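Local coordinates for uncharacterized protein AF0587 (PDB 2Q07), which is of unknown function but probably binds RNA and takes part in archaeosine tRNA modification, the chain being a C-terminal piece that ends in a PUA domain, at residues E94-K105 and K126-V135. Sequence-based numbering, arbitrary orientation.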
ATOM      1  N   GLU A  94     -13.860  21.994  -9.792  1.00 31.35           N
ATOM      2  CA  GLU A  94     -14.690  20.988 -10.453  1.00 33.50           C
ATOM      3  C   GLU A  94     -13.862  19.828 -11.006  1.00 32.13           C
ATOM      4  O   GLU A  94     -14.199  18.667 -10.785  1.00 31.79           O
ATOM      5  CB  GLU A  94     -15.495  21.625 -11.591  1.00 35.33           C
ATOM      6  CG  GLU A  94     -16.838  22.214 -11.167  1.00 40.20           C
ATOM      7  CD  GLU A  94     -17.893  21.148 -10.882  1.00 43.42           C
ATOM      8  OE1 GLU A  94     -18.204  20.345 -11.792  1.00 44.90           O
ATOM      9  OE2 GLU A  94     -18.415  21.117  -9.749  1.00 43.88           O
ATOM     10  N   GLU A  95     -12.785  20.147 -11.720  1.00 30.51           N
ATOM     11  CA  GLU A  95     -11.916  19.130 -12.311  1.00 31.16           C
ATOM     12  C   GLU A  95     -11.285  18.239 -11.244  1.00 29.44           C
ATOM     13  O   GLU A  95     -11.101  17.038 -11.444  1.00 28.03           O
ATOM     14  CB  GLU A  95     -10.802  19.790 -13.125  1.00 32.51           C
ATOM     15  CG  GLU A  95     -11.260  20.962 -13.990  1.00 38.89           C
ATOM     16  CD  GLU A  95     -11.348  22.277 -13.220  1.00 40.70           C
ATOM     17  OE1 GLU A  95     -10.288  22.815 -12.833  1.00 43.54           O
ATOM     18  OE2 GLU A  95     -12.475  22.772 -13.000  1.00 42.25           O
ATOM     19  N   GLU A  96     -10.941  18.849 -10.116  1.00 28.64           N
ATOM     20  CA  GLU A  96     -10.319  18.147  -9.001  1.00 28.07           C
ATOM     21  C   GLU A  96     -11.323  17.242  -8.279  1.00 25.17           C
ATOM     22  O   GLU A  96     -11.021  16.089  -7.965  1.00 24.85           O
ATOM     23  CB  GLU A  96      -9.723  19.169  -8.032  1.00 30.57           C
ATOM     24  CG  GLU A  96      -8.923  18.574  -6.892  1.00 35.86           C
ATOM     25  CD  GLU A  96      -8.158  19.634  -6.114  1.00 39.82           C
ATOM     26  OE1 GLU A  96      -8.800  20.558  -5.566  1.00 42.74           O
ATOM     27  OE2 GLU A  96      -6.913  19.543  -6.056  1.00 40.39           O
ATOM     28  N   VAL A  97     -12.514  17.766  -8.009  1.00 23.53           N
ATOM     29  CA  VAL A  97     -13.540  16.970  -7.345  1.00 21.89           C
ATOM     30  C   VAL A  97     -13.908  15.813  -8.271  1.00 21.93           C
ATOM     31  O   VAL A  97     -14.049  14.676  -7.836  1.00 20.31           O
ATOM     32  CB  VAL A  97     -14.808  17.806  -7.038  1.00 22.34           C
ATOM     33  CG1 VAL A  97     -15.990  16.889  -6.753  1.00 18.03           C
ATOM     34  CG2 VAL A  97     -14.558  18.701  -5.834  1.00 20.79           C
ATOM     35  N   SER A  98     -14.041  16.121  -9.553  1.00 21.45           N
ATOM     36  CA  SER A  98     -14.389  15.130 -10.557  1.00 25.01           C
ATOM     37  C   SER A  98     -13.354  14.008 -10.616  1.00 25.39           C
ATOM     38  O   SER A  98     -13.705  12.825 -10.607  1.00 27.07           O
ATOM     39  CB  SER A  98     -14.515  15.810 -11.922  1.00 25.28           C
ATOM     40  OG  SER A  98     -14.809  14.872 -12.930  1.00 32.71           O
ATOM     41  N   PHE A  99     -12.079  14.382 -10.665  1.00 25.14           N
ATOM     42  CA  PHE A  99     -10.996  13.407 -10.722  1.00 22.31           C
ATOM     43  C   PHE A  99     -10.912  12.549  -9.463  1.00 20.63           C
ATOM     44  O   PHE A  99     -10.777  11.330  -9.553  1.00 18.88           O
ATOM     45  CB  PHE A  99      -9.648  14.106 -10.931  1.00 22.74           C
ATOM     46  CG  PHE A  99      -8.490  13.155 -11.085  1.00 22.97           C
ATOM     47  CD1 PHE A  99      -8.255  12.506 -12.298  1.00 25.17           C
ATOM     48  CD2 PHE A  99      -7.636  12.901 -10.019  1.00 23.87           C
ATOM     49  CE1 PHE A  99      -7.183  11.620 -12.444  1.00 24.99           C
ATOM     50  CE2 PHE A  99      -6.564  12.016 -10.155  1.00 23.28           C
ATOM     51  CZ  PHE A  99      -6.336  11.374 -11.373  1.00 22.84           C
ATOM     52  N   VAL A 100     -10.977  13.174  -8.290  1.00 19.89           N
ATOM     53  CA  VAL A 100     -10.895  12.407  -7.049  1.00 18.99           C
ATOM     54  C   VAL A 100     -12.116  11.493  -6.862  1.00 19.08           C
ATOM     55  O   VAL A 100     -11.987  10.365  -6.392  1.00 19.50           O
ATOM     56  CB  VAL A 100     -10.748  13.322  -5.809  1.00 20.19           C
ATOM     57  CG1 VAL A 100     -10.650  12.472  -4.559  1.00 15.89           C
ATOM     58  CG2 VAL A 100      -9.500  14.177  -5.932  1.00 18.40           C
ATOM     59  N   ALA A 101     -13.295  11.979  -7.236  1.00 18.02           N
ATOM     60  CA  ALA A 101     -14.517  11.186  -7.128  1.00 17.59           C
ATOM     61  C   ALA A 101     -14.407   9.932  -8.002  1.00 17.34           C
ATOM     62  O   ALA A 101     -14.803   8.846  -7.596  1.00 18.07           O
ATOM     63  CB  ALA A 101     -15.721  12.024  -7.567  1.00 16.13           C
ATOM     64  N   GLY A 102     -13.873  10.102  -9.209  1.00 18.55           N
ATOM     65  CA  GLY A 102     -13.718   8.987 -10.129  1.00 16.23           C
ATOM     66  C   GLY A 102     -12.947   7.833  -9.510  1.00 16.86           C
ATOM     67  O   GLY A 102     -13.401   6.687  -9.560  1.00 14.45           O
ATOM     68  N   TRP A 103     -11.790   8.134  -8.922  1.00 14.73           N
ATOM     69  CA  TRP A 103     -10.982   7.099  -8.289  1.00 17.15           C
ATOM     70  C   TRP A 103     -11.578   6.564  -6.996  1.00 17.47           C
ATOM     71  O   TRP A 103     -11.560   5.352  -6.754  1.00 15.74           O
ATOM     72  CB  TRP A 103      -9.555   7.605  -8.057  1.00 16.95           C
ATOM     73  CG  TRP A 103      -8.761   7.568  -9.334  1.00 19.48           C
ATOM     74  CD1 TRP A 103      -8.326   8.635 -10.066  1.00 20.56           C
ATOM     75  CD2 TRP A 103      -8.409   6.397 -10.082  1.00 19.48           C
ATOM     76  NE1 TRP A 103      -7.731   8.197 -11.232  1.00 20.11           N
ATOM     77  CE2 TRP A 103      -7.767   6.829 -11.264  1.00 19.09           C
ATOM     78  CE3 TRP A 103      -8.577   5.021  -9.867  1.00 20.35           C
ATOM     79  CZ2 TRP A 103      -7.290   5.931 -12.235  1.00 19.68           C
ATOM     80  CZ3 TRP A 103      -8.105   4.128 -10.830  1.00 20.18           C
ATOM     81  CH2 TRP A 103      -7.468   4.593 -12.002  1.00 19.75           C
ATOM     82  N   LEU A 104     -12.128   7.455  -6.171  1.00 18.22           N
ATOM     83  CA  LEU A 104     -12.734   7.026  -4.917  1.00 17.71           C
ATOM     84  C   LEU A 104     -13.838   6.007  -5.193  1.00 17.77           C
ATOM     85  O   LEU A 104     -13.950   4.991  -4.486  1.00 16.42           O
ATOM     86  CB  LEU A 104     -13.319   8.219  -4.151  1.00 16.52           C
ATOM     87  CG  LEU A 104     -14.140   7.845  -2.905  1.00 16.41           C
ATOM     88  CD1 LEU A 104     -13.255   7.130  -1.876  1.00 14.83           C
ATOM     89  CD2 LEU A 104     -14.755   9.101  -2.284  1.00 20.18           C
ATOM     90  N   LYS A 105     -14.647   6.284  -6.217  1.00 15.50           N
ATOM     91  CA  LYS A 105     -15.734   5.392  -6.603  1.00 16.80           C
ATOM     92  C   LYS A 105     -15.209   4.003  -6.945  1.00 17.12           C
ATOM     93  O   LYS A 105     -15.819   2.998  -6.586  1.00 15.27           O
ATOM     94  CB  LYS A 105     -16.506   5.927  -7.816  1.00 18.11           C
ATOM     95  CG  LYS A 105     -17.661   4.997  -8.197  1.00 21.80           C
ATOM     96  CD  LYS A 105     -18.664   5.606  -9.161  1.00 21.83           C
ATOM     97  CE  LYS A 105     -18.194   5.540 -10.596  1.00 19.72           C
ATOM     98  NZ  LYS A 105     -19.308   5.877 -11.528  1.00 23.08           N
ATOM     99  N   LYS A 126     -18.183  17.165  -0.879  1.00 32.53           N
ATOM    100  CA  LYS A 126     -18.540  17.368  -2.276  1.00 31.36           C
ATOM    101  C   LYS A 126     -18.029  16.194  -3.102  1.00 29.48           C
ATOM    102  O   LYS A 126     -18.704  15.730  -4.016  1.00 31.21           O
ATOM    103  CB  LYS A 126     -17.936  18.665  -2.811  1.00 33.20           C
ATOM    104  CG  LYS A 126     -18.606  19.929  -2.307  1.00 35.08           C
ATOM    105  CD  LYS A 126     -18.036  21.148  -3.022  1.00 38.89           C
ATOM    106  CE  LYS A 126     -18.829  22.406  -2.704  1.00 39.65           C
ATOM    107  NZ  LYS A 126     -18.298  23.588  -3.445  1.00 42.27           N
ATOM    108  N   VAL A 127     -16.828  15.721  -2.782  1.00 27.16           N
ATOM    109  CA  VAL A 127     -16.254  14.590  -3.499  1.00 22.15           C
ATOM    110  C   VAL A 127     -17.156  13.375  -3.276  1.00 20.58           C
ATOM    111  O   VAL A 127     -17.593  12.730  -4.227  1.00 19.44           O
ATOM    112  CB  VAL A 127     -14.822  14.277  -2.987  1.00 22.59           C
ATOM    113  CG1 VAL A 127     -14.368  12.915  -3.483  1.00 19.95           C
ATOM    114  CG2 VAL A 127     -13.846  15.363  -3.456  1.00 19.21           C
ATOM    115  N   VAL A 128     -17.446  13.083  -2.011  1.00 18.49           N
ATOM    116  CA  VAL A 128     -18.288  11.945  -1.647  1.00 18.44           C
ATOM    117  C   VAL A 128     -19.691  12.075  -2.239  1.00 19.69           C
ATOM    118  O   VAL A 128     -20.269  11.101  -2.747  1.00 15.97           O
ATOM    119  CB  VAL A 128     -18.382  11.817  -0.111  1.00 20.69           C
ATOM    120  CG1 VAL A 128     -19.231  10.612   0.273  1.00 21.75           C
ATOM    121  CG2 VAL A 128     -16.981  11.698   0.475  1.00 18.22           C
ATOM    122  N   GLU A 129     -20.239  13.281  -2.183  1.00 19.64           N
ATOM    123  CA  GLU A 129     -21.569  13.511  -2.722  1.00 22.55           C
ATOM    124  C   GLU A 129     -21.646  13.095  -4.183  1.00 22.20           C
ATOM    125  O   GLU A 129     -22.658  12.556  -4.622  1.00 22.20           O
ATOM    126  CB  GLU A 129     -21.962  14.980  -2.550  1.00 25.98           C
ATOM    127  CG  GLU A 129     -22.514  15.275  -1.157  1.00 31.17           C
ATOM    128  CD  GLU A 129     -22.621  16.754  -0.868  1.00 33.29           C
ATOM    129  OE1 GLU A 129     -23.096  17.497  -1.750  1.00 36.09           O
ATOM    130  OE2 GLU A 129     -22.236  17.173   0.243  1.00 35.38           O
ATOM    131  N   ARG A 130     -20.568  13.326  -4.930  1.00 22.90           N
ATOM    132  CA  ARG A 130     -20.522  12.941  -6.335  1.00 25.36           C
ATOM    133  C   ARG A 130     -20.634  11.430  -6.492  1.00 24.44           C
ATOM    134  O   ARG A 130     -21.326  10.940  -7.380  1.00 28.00           O
ATOM    135  CB  ARG A 130     -19.209  13.391  -6.980  1.00 27.98           C
ATOM    136  CG  ARG A 130     -19.076  14.878  -7.237  1.00 33.22           C
ATOM    137  CD  ARG A 130     -20.060  15.366  -8.305  1.00 35.34           C
ATOM    138  NE  ARG A 130     -19.609  16.618  -8.915  1.00 39.08           N
ATOM    139  CZ  ARG A 130     -18.646  16.698  -9.829  1.00 40.72           C
ATOM    140  NH1 ARG A 130     -18.035  15.599 -10.250  1.00 42.39           N
ATOM    141  NH2 ARG A 130     -18.283  17.877 -10.320  1.00 43.11           N
ATOM    142  N   VAL A 131     -19.939  10.698  -5.628  1.00 23.62           N
ATOM    143  CA  VAL A 131     -19.927   9.236  -5.672  1.00 22.62           C
ATOM    144  C   VAL A 131     -21.213   8.593  -5.150  1.00 22.42           C
ATOM    145  O   VAL A 131     -21.684   7.588  -5.695  1.00 21.13           O
ATOM    146  CB  VAL A 131     -18.753   8.664  -4.851  1.00 21.83           C
ATOM    147  CG1 VAL A 131     -18.739   7.153  -4.960  1.00 22.73           C
ATOM    148  CG2 VAL A 131     -17.429   9.253  -5.331  1.00 19.87           C
ATOM    149  N   GLU A 132     -21.767   9.164  -4.086  1.00 21.17           N
ATOM    150  CA  GLU A 132     -22.981   8.639  -3.488  1.00 19.94           C
ATOM    151  C   GLU A 132     -24.045   8.333  -4.530  1.00 20.74           C
ATOM    152  O   GLU A 132     -24.665   7.280  -4.485  1.00 20.40           O
ATOM    153  CB  GLU A 132     -23.547   9.628  -2.469  1.00 20.99           C
ATOM    154  CG  GLU A 132     -24.814   9.132  -1.786  1.00 23.95           C
ATOM    155  CD  GLU A 132     -25.461  10.180  -0.888  1.00 29.25           C
ATOM    156  OE1 GLU A 132     -26.504   9.859  -0.275  1.00 32.57           O
ATOM    157  OE2 GLU A 132     -24.941  11.315  -0.796  1.00 28.61           O
ATOM    158  N   ASP A 133     -24.246   9.251  -5.472  1.00 23.26           N
ATOM    159  CA  ASP A 133     -25.260   9.082  -6.510  1.00 23.59           C
ATOM    160  C   ASP A 133     -24.951   7.996  -7.544  1.00 23.43           C
ATOM    161  O   ASP A 133     -25.810   7.651  -8.357  1.00 25.52           O
ATOM    162  CB  ASP A 133     -25.490  10.401  -7.266  1.00 27.13           C
ATOM    163  CG  ASP A 133     -25.881  11.556  -6.353  1.00 31.45           C
ATOM    164  OD1 ASP A 133     -26.695  11.352  -5.425  1.00 31.95           O
ATOM    165  OD2 ASP A 133     -25.384  12.678  -6.583  1.00 33.40           O
ATOM    166  N   GLU A 134     -23.740   7.459  -7.530  1.00 19.54           N
ATOM    167  CA  GLU A 134     -23.380   6.455  -8.517  1.00 18.26           C
ATOM    168  C   GLU A 134     -23.122   5.050  -7.973  1.00 16.63           C
ATOM    169  O   GLU A 134     -22.909   4.119  -8.748  1.00 18.46           O
ATOM    170  CB  GLU A 134     -22.154   6.932  -9.296  1.00 21.06           C
ATOM    171  CG  GLU A 134     -22.235   8.388  -9.724  1.00 23.43           C
ATOM    172  CD  GLU A 134     -21.064   8.805 -10.589  1.00 28.52           C
ATOM    173  OE1 GLU A 134     -19.943   8.311 -10.342  1.00 30.51           O
ATOM    174  OE2 GLU A 134     -21.261   9.633 -11.507  1.00 28.24           O
ATOM    175  N   VAL A 135     -23.143   4.889  -6.655  1.00 14.68           N
ATOM    176  CA  VAL A 135     -22.883   3.588  -6.053  1.00 17.07           C
ATOM    177  C   VAL A 135     -24.118   2.994  -5.376  1.00 17.20           C
ATOM    178  O   VAL A 135     -24.997   3.726  -4.938  1.00 16.82           O
ATOM    179  CB  VAL A 135     -21.747   3.691  -5.011  1.00 15.90           C
ATOM    180  CG1 VAL A 135     -20.518   4.335  -5.655  1.00 17.55           C
ATOM    181  CG2 VAL A 135     -22.212   4.511  -3.817  1.00 13.04           C
TER
HETATM  182  O   HOH W   1     -20.782   3.386 -10.642  1.00 17.16           O
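Val127 pushes into helix 94-105 as a knob into a hole, seated among Val97, Val100, Ala101 and Leu104, where two neighbouring helices of the UDG-like alpha/beta domain pack on the same side of its mixed sheet. The axes of the short segments come within 8.6 Å and cross at -54°. Val97 and Val127 slide past each other in opposite directions, CG2 to CG2, whereas Val100 crosses Val127 at about a right angle, CG1 on CG1. Ala101 CB meets Arg130 CB at 3.8 Å, while Val131 CG2 rests near the Ala101 carbonyl oxygen. Deeper in, Leu104 crosses Val131 at about a right angle, its CD2 reaching CG2 of Val131 and CG1 of Val127; strand 61-65 backs this buried part through Ile63 and Ile65.

Arg130 is a second knob, among Glu94, Val97, Ser98 and Ala101, crossing both Glu94 and Val97 at about a right angle. Its chain bends at chi2, bringing the guanidinium back over helix 94-105, one face lying on Val97 CG1. At the guanidinium edge NH2 forms a salt bridge with Glu94 OE1 at 2.9 Å; the carboxylate is turned 49° from the guanidinium plane, and the accompanying hydrogen bond to OE2 is weak.

Towards the other end, Lys105 turns at chi3 (81°) to meet Glu134. NZ approaches Glu134 OE1 from above the carboxylate plane at 2.8 Å, and donates to a water 3.0 Å from NZ that in turn hydrogen-bonds to the Glu134 backbone O. Replacing this lysine by a leucine would probably leave the Glu134 carboxylate without its charge partner across the contact and the bridging water with one anchor fewer. Nearer its backbone, Lys105 passes obliquely across Val131, CB and CG both touching its CG1, and Lys105 CG also lies 3.9 Å from Val135 CG1.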